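Local coordinates for protein 3-hydroxyacyl-CoA dehydrogenase (Archaeoglobus fulgidus, PDB 1ZEJ) that probably acts as an NAD+-dependent dehydrogenase, oxidising the hydroxyl group of a 3-hydroxyacyl-CoA or of a sugar acid such as L-gulonate, at residues G209-L214 with L218-Y223. Sequence-based numbering, arbitrary orientation.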
loop_
_atom_site.group_PDB
_atom_site.type_symbol
_atom_site.label_atom_id
_atom_site.label_comp_id
_atom_site.label_asym_id
_atom_site.label_seq_id
_atom_site.Cartn_x
_atom_site.Cartn_y
_atom_site.Cartn_z
ATOM N N GLY A 209 -2.572 -3.048 2.907
ATOM C CA GLY A 209 -1.942 -3.775 1.797
ATOM C C GLY A 209 -2.967 -4.677 1.113
ATOM O O GLY A 209 -2.947 -4.863 -0.082
ATOM N N LEU A 210 -3.846 -5.265 1.904
ATOM C CA LEU A 210 -4.884 -6.144 1.392
ATOM C C LEU A 210 -5.864 -5.346 0.503
ATOM O O LEU A 210 -6.219 -5.788 -0.558
ATOM C CB LEU A 210 -5.656 -6.776 2.539
ATOM C CG LEU A 210 -4.991 -8.082 3.070
ATOM C CD1 LEU A 210 -3.780 -7.813 3.812
ATOM C CD2 LEU A 210 -5.977 -8.885 3.960
ATOM N N LEU A 211 -6.334 -4.209 0.998
ATOM C CA LEU A 211 -7.253 -3.376 0.221
ATOM C C LEU A 211 -6.623 -2.857 -1.061
ATOM O O LEU A 211 -7.258 -2.847 -2.113
ATOM C CB LEU A 211 -7.733 -2.184 1.036
ATOM C CG LEU A 211 -8.520 -2.449 2.333
ATOM C CD1 LEU A 211 -8.986 -1.158 2.886
ATOM C CD2 LEU A 211 -9.691 -3.332 1.962
ATOM N N TYR A 212 -5.381 -2.402 -0.976
ATOM C CA TYR A 212 -4.724 -1.833 -2.128
ATOM C C TYR A 212 -4.327 -2.934 -3.126
ATOM O O TYR A 212 -4.305 -2.702 -4.326
ATOM C CB TYR A 212 -3.493 -1.015 -1.708
ATOM C CG TYR A 212 -3.813 0.340 -1.083
ATOM C CD1 TYR A 212 -5.090 0.698 -0.701
ATOM C CD2 TYR A 212 -2.778 1.227 -0.797
ATOM C CE1 TYR A 212 -5.339 1.947 -0.053
ATOM C CE2 TYR A 212 -3.004 2.429 -0.163
ATOM C CZ TYR A 212 -4.258 2.800 0.202
ATOM O OH TYR A 212 -4.396 4.042 0.767
ATOM N N THR A 213 -4.072 -4.148 -2.633
ATOM C CA THR A 213 -3.827 -5.291 -3.512
ATOM C C THR A 213 -5.049 -5.640 -4.351
ATOM O O THR A 213 -4.952 -5.806 -5.556
ATOM C CB THR A 213 -3.361 -6.521 -2.713
ATOM O OG1 THR A 213 -2.072 -6.248 -2.159
ATOM C CG2 THR A 213 -3.292 -7.762 -3.567
ATOM N N LEU A 214 -6.212 -5.696 -3.714
ATOM C CA LEU A 214 -7.420 -6.186 -4.368
ATOM C C LEU A 214 -8.129 -5.084 -5.123
ATOM O O LEU A 214 -8.698 -5.329 -6.195
ATOM C CB LEU A 214 -8.353 -6.775 -3.305
ATOM C CG LEU A 214 -7.885 -8.079 -2.670
ATOM C CD1 LEU A 214 -8.954 -8.453 -1.681
ATOM C CD2 LEU A 214 -7.716 -9.203 -3.653
ATOM N N LEU A 218 -7.582 3.907 -5.330
ATOM C CA LEU A 218 -8.702 4.641 -5.949
ATOM C C LEU A 218 -9.978 3.799 -5.977
ATOM O O LEU A 218 -11.043 4.260 -5.569
ATOM C CB LEU A 218 -8.320 5.143 -7.348
ATOM C CG LEU A 218 -7.174 6.192 -7.394
ATOM C CD1 LEU A 218 -6.991 6.699 -8.825
ATOM C CD2 LEU A 218 -7.373 7.357 -6.484
ATOM N N GLY A 219 -9.871 2.550 -6.428
ATOM C CA GLY A 219 -10.981 1.593 -6.321
ATOM C C GLY A 219 -11.483 1.469 -4.894
ATOM O O GLY A 219 -12.692 1.517 -4.673
ATOM N N ASN A 220 -10.580 1.394 -3.907
ATOM C CA ASN A 220 -10.998 1.362 -2.495
ATOM C C ASN A 220 -11.866 2.600 -2.095
ATOM O O ASN A 220 -12.897 2.467 -1.423
ATOM C CB ASN A 220 -9.792 1.280 -1.576
ATOM C CG ASN A 220 -10.168 1.121 -0.156
ATOM O OD1 ASN A 220 -10.901 0.191 0.171
ATOM N ND2 ASN A 220 -9.719 2.064 0.731
ATOM N N LEU A 221 -11.470 3.765 -2.606
ATOM C CA LEU A 221 -12.180 5.030 -2.426
ATOM C C LEU A 221 -13.617 4.948 -2.863
ATOM O O LEU A 221 -14.503 5.426 -2.135
ATOM C CB LEU A 221 -11.418 6.183 -3.116
ATOM C CG LEU A 221 -11.667 7.624 -2.688
ATOM C CD1 LEU A 221 -11.409 7.837 -1.177
ATOM C CD2 LEU A 221 -10.717 8.450 -3.509
ATOM N N ASP A 222 -13.893 4.267 -3.982
ATOM C CA ASP A 222 -15.268 4.085 -4.471
ATOM C C ASP A 222 -16.177 3.385 -3.450
ATOM O O ASP A 222 -17.351 3.678 -3.355
ATOM C CB ASP A 222 -15.295 3.290 -5.795
ATOM C CG ASP A 222 -14.977 4.160 -7.022
ATOM O OD1 ASP A 222 -15.133 5.402 -6.935
ATOM O OD2 ASP A 222 -14.607 3.601 -8.077
ATOM N N TYR A 223 -15.620 2.415 -2.748
ATOM C CA TYR A 223 -16.324 1.681 -1.705
ATOM C C TYR A 223 -16.471 2.507 -0.437
ATOM O O TYR A 223 -17.502 2.427 0.226
ATOM C CB TYR A 223 -15.538 0.431 -1.353
ATOM C CG TYR A 223 -15.686 -0.639 -2.353
ATOM C CD1 TYR A 223 -16.793 -1.460 -2.337
ATOM C CD2 TYR A 223 -14.765 -0.803 -3.359
ATOM C CE1 TYR A 223 -16.945 -2.456 -3.250
ATOM C CE2 TYR A 223 -14.928 -1.786 -4.292
ATOM C CZ TYR A 223 -16.050 -2.615 -4.194
ATOM O OH TYR A 223 -16.222 -3.585 -5.121
#
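L211 lays its CD1 methyl against the side-chain amide of N220, with CD1 of L211 3.6 Å from OD1 of N220 and ND2 of N220 only a little farther off. The two side chains cross at a slant, and no hydrogen bond joins the segments, so the meeting is one of van der Waals contact. N220 is extended, with CG anti to its own backbone N (chi1 -175°), a setting that carries the amide across to the leucine. Asparagine suits the place because its short side chain lets the flat amide fit beside both the L211 methyl and the edge of the Y212 ring; ND2 of N220 comes close to the plane of that ring, 4.5 Å from CE1 of Y212. Both segments belong to helix 197-224 of the C-terminal, all-helical part of the 3-hydroxyacyl-CoA dehydrogenase fold, and that helix is sharply bent between them: the CA atoms of L211 and N220 lie 6.6 Å apart, about half the span that nine residues would cover in a straight helix. L211 thus fills the inner side of the bend and also touches L283 of helix 275-290. With an alanine in place of L211, the methyl lying against the amide of N220 would be lost and a gap would probably open on the inner side of the bend. Y212 suits the dimer side: its hydroxyl is hydrogen-bonded to N180 of the second subunit, and its ring meets W204 of that subunit edge-to-face. One turn apart, G209 and T213 are small enough for close approach at the same interface. OG1 of T213 bonds back to O of G209 at 2.6 Å, tilted 30° from the carbonyl plane, while N of T213 reaches that oxygen from the opposite face. On the far arm, D201 of the second subunit accepts hydrogen bonds from the backbone N atoms of L218 and G219.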